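Side-chain contacts in Carboxylesterase/phospholipase family protein (Francisella tularensis subsp. tularensis, PDB 4F21), which probably hydrolyses carboxylic ester bonds as a serine hydrolase of the carboxylesterase/phospholipase family, with an alpha/beta-hydrolase fold: residues E232-D235 / I236-I240; G202-L205 / S206-K210. All coordinates share one frame; numbering follows the deposited sequence.

Contact 1: E232-D235 / I236-I240; sequences EIKD and ISNFI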
loop_
_atom_site.group_PDB
_atom_site.type_symbol
_atom_site.label_atom_id
_atom_site.label_comp_id
_atom_site.label_asym_id
_atom_site.label_seq_id
_atom_site.Cartn_x
_atom_site.Cartn_y
_atom_site.Cartn_z
ATOM N N GLU A 232 -2.536 2.182 -15.595
ATOM C CA GLU A 232 -2.246 1.715 -14.245
ATOM C C GLU A 232 -3.482 1.089 -13.621
ATOM O O GLU A 232 -3.387 0.070 -12.963
ATOM C CB GLU A 232 -1.751 2.870 -13.378
ATOM C CG GLU A 232 -1.370 2.466 -11.969
ATOM C CD GLU A 232 -0.716 3.596 -11.211
ATOM O OE1 GLU A 232 -0.708 4.734 -11.730
ATOM O OE2 GLU A 232 -0.209 3.349 -10.098
ATOM N N ILE A 233 -4.643 1.702 -13.837
ATOM C CA ILE A 233 -5.899 1.168 -13.318
ATOM C C ILE A 233 -6.169 -0.213 -13.906
ATOM O O ILE A 233 -6.562 -1.145 -13.195
ATOM C CB ILE A 233 -7.075 2.115 -13.612
ATOM C CG1 ILE A 233 -7.112 3.245 -12.584
ATOM C CG2 ILE A 233 -8.388 1.374 -13.564
ATOM C CD1 ILE A 233 -7.441 2.774 -11.187
ATOM N N LYS A 234 -5.933 -0.339 -15.207
ATOM C CA LYS A 234 -6.017 -1.635 -15.872
ATOM C C LYS A 234 -5.089 -2.652 -15.211
ATOM O O LYS A 234 -5.495 -3.785 -14.944
ATOM C CB LYS A 234 -5.673 -1.509 -17.361
ATOM C CG LYS A 234 -5.644 -2.838 -18.098
ATOM C CD LYS A 234 -4.833 -2.758 -19.383
ATOM C CE LYS A 234 -4.758 -4.124 -20.056
ATOM N NZ LYS A 234 -3.820 -4.134 -21.216
ATOM N N ASP A 235 -3.848 -2.247 -14.941
ATOM C CA ASP A 235 -2.881 -3.159 -14.327
ATOM C C ASP A 235 -3.250 -3.566 -12.893
ATOM O O ASP A 235 -2.983 -4.690 -12.468
ATOM C CB ASP A 235 -1.469 -2.569 -14.362
ATOM C CG ASP A 235 -0.719 -2.927 -15.630
ATOM O OD1 ASP A 235 -1.189 -3.821 -16.365
ATOM O OD2 ASP A 235 0.346 -2.321 -15.880
ATOM N N ILE A 236 -3.847 -2.637 -12.154
ATOM C CA ILE A 236 -4.307 -2.872 -10.792
ATOM C C ILE A 236 -5.425 -3.902 -10.819
ATOM O O ILE A 236 -5.404 -4.900 -10.080
ATOM C CB ILE A 236 -4.849 -1.566 -10.179
ATOM C CG1 ILE A 236 -3.707 -0.589 -9.892
ATOM C CG2 ILE A 236 -5.636 -1.845 -8.911
ATOM C CD1 ILE A 236 -4.186 0.768 -9.464
ATOM N N SER A 237 -6.403 -3.636 -11.682
ATOM C CA SER A 237 -7.483 -4.571 -11.965
ATOM C C SER A 237 -6.911 -5.954 -12.235
ATOM O O SER A 237 -7.272 -6.931 -11.578
ATOM C CB SER A 237 -8.276 -4.091 -13.181
ATOM O OG SER A 237 -8.900 -5.174 -13.842
ATOM N N ASN A 238 -5.987 -6.024 -13.185
ATOM C CA ASN A 238 -5.358 -7.285 -13.542
ATOM C C ASN A 238 -4.610 -7.948 -12.379
ATOM O O ASN A 238 -4.507 -9.173 -12.323
ATOM C CB ASN A 238 -4.456 -7.110 -14.770
ATOM C CG ASN A 238 -5.250 -6.924 -16.052
ATOM O OD1 ASN A 238 -5.094 -5.929 -16.759
ATOM N ND2 ASN A 238 -6.116 -7.883 -16.352
ATOM N N PHE A 239 -4.111 -7.146 -11.441
ATOM C CA PHE A 239 -3.459 -7.696 -10.252
ATOM C C PHE A 239 -4.481 -8.367 -9.350
ATOM O O PHE A 239 -4.307 -9.523 -8.963
ATOM C CB PHE A 239 -2.705 -6.622 -9.465
ATOM C CG PHE A 239 -2.028 -7.144 -8.217
ATOM C CD1 PHE A 239 -0.738 -7.651 -8.271
ATOM C CD2 PHE A 239 -2.682 -7.131 -6.995
ATOM C CE1 PHE A 239 -0.112 -8.128 -7.129
ATOM C CE2 PHE A 239 -2.063 -7.609 -5.851
ATOM C CZ PHE A 239 -0.777 -8.107 -5.920
ATOM N N ILE A 240 -5.536 -7.635 -9.004
ATOM C CA ILE A 240 -6.623 -8.207 -8.209
ATOM C C ILE A 240 -7.176 -9.487 -8.852
ATOM O O ILE A 240 -7.481 -10.462 -8.161
ATOM C CB ILE A 240 -7.748 -7.178 -7.976
ATOM C CG1 ILE A 240 -7.238 -6.044 -7.081
ATOM C CG2 ILE A 240 -8.974 -7.841 -7.361
ATOM C CD1 ILE A 240 -7.687 -4.668 -7.515
#

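Contact 2: G202-L205 / S206-K210; sequences GHDL and SDKLK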
loop_
_atom_site.group_PDB
_atom_site.type_symbol
_atom_site.label_atom_id
_atom_site.label_comp_id
_atom_site.label_asym_id
_atom_site.label_seq_id
_atom_site.Cartn_x
_atom_site.Cartn_y
_atom_site.Cartn_z
ATOM N N GLY A 202 10.761 4.722 -5.567
ATOM C CA GLY A 202 9.940 3.566 -5.878
ATOM C C GLY A 202 10.832 2.396 -6.239
ATOM O O GLY A 202 10.581 1.256 -5.830
ATOM N N HIS A 203 11.877 2.682 -7.014
ATOM C CA HIS A 203 12.923 1.703 -7.280
ATOM C C HIS A 203 13.541 1.270 -5.962
ATOM O O HIS A 203 13.896 0.110 -5.791
ATOM C CB HIS A 203 14.015 2.289 -8.178
ATOM C CG HIS A 203 13.651 2.340 -9.628
ATOM N ND1 HIS A 203 13.755 1.246 -10.460
ATOM C CD2 HIS A 203 13.199 3.357 -10.401
ATOM C CE1 HIS A 203 13.375 1.584 -11.680
ATOM N NE2 HIS A 203 13.033 2.860 -11.669
ATOM N N ASP A 204 13.666 2.212 -5.032
ATOM C CA ASP A 204 14.223 1.922 -3.715
ATOM C C ASP A 204 13.344 0.942 -2.931
ATOM O O ASP A 204 13.849 -0.012 -2.342
ATOM C CB ASP A 204 14.431 3.214 -2.919
ATOM C CG ASP A 204 15.139 2.980 -1.597
ATOM O OD1 ASP A 204 16.039 2.115 -1.546
ATOM O OD2 ASP A 204 14.795 3.662 -0.608
ATOM N N LEU A 205 12.035 1.183 -2.927
ATOM C CA LEU A 205 11.093 0.281 -2.266
ATOM C C LEU A 205 11.113 -1.106 -2.905
ATOM O O LEU A 205 11.230 -2.118 -2.210
ATOM C CB LEU A 205 9.673 0.862 -2.304
ATOM C CG LEU A 205 8.501 0.046 -1.739
ATOM C CD1 LEU A 205 7.510 0.960 -1.038
ATOM C CD2 LEU A 205 7.788 -0.737 -2.835
ATOM N N SER A 206 10.999 -1.145 -4.231
ATOM C CA SER A 206 10.969 -2.411 -4.963
ATOM C C SER A 206 12.238 -3.236 -4.766
ATOM O O SER A 206 12.173 -4.441 -4.534
ATOM C CB SER A 206 10.746 -2.162 -6.455
ATOM O OG SER A 206 10.812 -3.375 -7.185
ATOM N N ASP A 207 13.386 -2.576 -4.866
ATOM C CA ASP A 207 14.672 -3.239 -4.700
ATOM C C ASP A 207 14.876 -3.695 -3.261
ATOM O O ASP A 207 15.327 -4.816 -3.022
ATOM C CB ASP A 207 15.821 -2.325 -5.136
ATOM C CG ASP A 207 16.050 -2.344 -6.639
ATOM O OD1 ASP A 207 16.754 -3.256 -7.122
ATOM O OD2 ASP A 207 15.538 -1.446 -7.339
ATOM N N LYS A 208 14.543 -2.827 -2.308
ATOM C CA LYS A 208 14.694 -3.163 -0.893
ATOM C C LYS A 208 13.706 -4.239 -0.447
ATOM O O LYS A 208 13.884 -4.852 0.601
ATOM C CB LYS A 208 14.596 -1.921 0.001
ATOM C CG LYS A 208 15.850 -1.058 -0.015
ATOM C CD LYS A 208 15.896 -0.076 1.152
ATOM C CE LYS A 208 14.732 0.900 1.115
ATOM N NZ LYS A 208 14.969 2.088 1.987
ATOM N N LEU A 209 12.666 -4.462 -1.245
ATOM C CA LEU A 209 11.776 -5.596 -1.021
ATOM C C LEU A 209 12.324 -6.842 -1.709
ATOM O O LEU A 209 12.150 -7.958 -1.221
ATOM C CB LEU A 209 10.364 -5.292 -1.522
ATOM C CG LEU A 209 9.522 -4.340 -0.669
ATOM C CD1 LEU A 209 8.189 -4.069 -1.340
ATOM C CD2 LEU A 209 9.317 -4.910 0.727
ATOM N N LYS A 210 12.996 -6.639 -2.841
ATOM C CA LYS A 210 13.580 -7.735 -3.610
ATOM C C LYS A 210 14.659 -8.473 -2.826
ATOM O O LYS A 210 14.600 -9.689 -2.662
ATOM C CB LYS A 210 14.181 -7.224 -4.921
ATOM C CG LYS A 210 14.865 -8.320 -5.726
ATOM C CD LYS A 210 15.804 -7.766 -6.783
ATOM C CE LYS A 210 16.529 -8.892 -7.516
ATOM N NZ LYS A 210 17.331 -9.758 -6.598
#

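Contact 1: E232-D235 / I236-I240
Ile233 and Ile236 meet within one turn of helix 230-243, the C-terminal helix of this alpha/beta-hydrolase fold, in a local, largely buried contact along the helix. Four successive i to i+4 backbone hydrogen bonds hold the turn. The straightest runs from Ser237 N to Ile233 O, with an N-H...O angle of 173°, while the last, from Phe239 N to Asp235 O, is bent to 134°. Over this frame the apolar side chains join methyl to methyl: CD1 of Ile233 stands 4.2 Å from CD1 of Ile236. Ile236 has CG1 anti to its carbonyl carbon (chi1 -71°), which turns that branch back along the helix over the preceding turn, where CG1 comes 3.2 Å from Glu232 O. Ile236 CD1 also lies 4.1 Å from Glu232 CG, on the aliphatic part of that side chain. The extended Glu232 chain carries its carboxylate onward, and OE1 accepts a weak hydrogen bond from Cys229 N. Ile236 and Phe239 both rest on Met161 of strand 159-163, and Phe239 also touches Leu187 of strand 186-191, so this flank packs against the sheet. Ile233 instead meets Ile56 and Phe60 in a loop. Asp235 sends OD2 to the hydroxyl of Tyr221, a hydrogen bond outside the turn, with Lys219 as a distant, weak ionic partner. Ser237 CB lies 3.3 Å from Lys234 O, while its OG takes part in a weak hydrogen bond with Asp61 N.

Contact 2: G202-L205 / S206-K210
Asp204 and Lys208 sit one helical turn apart, and their backbones are joined by an i to i+4 hydrogen bond from Lys208 N to Asp204 O (2.9 Å), one of four such bonds between 202-205 and 206-210. The side chains of this pair close a salt bridge above the backbone bond. Lys208 NZ lies 3.0 Å from Asp204 OD2, approaching on the syn side but 32° out of the carboxylate plane. The lysine does not simply run out from the helix: a bend at chi3 (-62°) brings its methylenes across the carboxylate, with Lys208 CE 3.2 Å from Asp204 OD1. The ammonium group has a second, weak partner in Leu167 O. This turn belongs to helix 199-210, the connecting helix of a beta-alpha-beta unit between strands 186-191 and 216-221 of the alpha/beta-hydrolase sheet. Leu205 and Leu209, both buried, run alongside each other in the same direction, Leu205 CD2 3.7 Å from Leu209 CD1. Leu209 also touches Asn216 of strand 216-221. Ser206 OG binds Asn216 OD1, which ties the helix to the start of the same strand. On the flank of His203 a carboxylate turns back on the main chain: Asp207 has CG beside its own backbone N, and Asp207 OD2 comes 2.7 Å from His203 O. The same OD2 lies at the edge of the His203 ring, near its plane. The imidazole is engaged further back along the helix, where NE2 is hydrogen-bonded to Glu199 OE1, and its ring meets that of Tyr218 with the planes inclined at about 30°.

Overall arrangement
Contact 2 precedes contact 1 along the chain, and each lies wholly within a single helix: 202-210 in helix 199-210 and 232-240 in helix 230-243. Strand 216-221, an outermost strand of the mixed seven-stranded sheet, comes between them in sequence. Helix 199-210 packs on this strand, while helix 230-243 lies on strands 159-163 and 186-191 and reaches the last strand through Asp235. The centres of contact 1 and contact 2 are 20 Å apart, and the nearest atoms of contact 1 and contact 2 are about 11 Å apart, without touching. The probable Ser-His-Asp triad (Ser140, Asp194, His226) has its last two members in the loops leading into these helices.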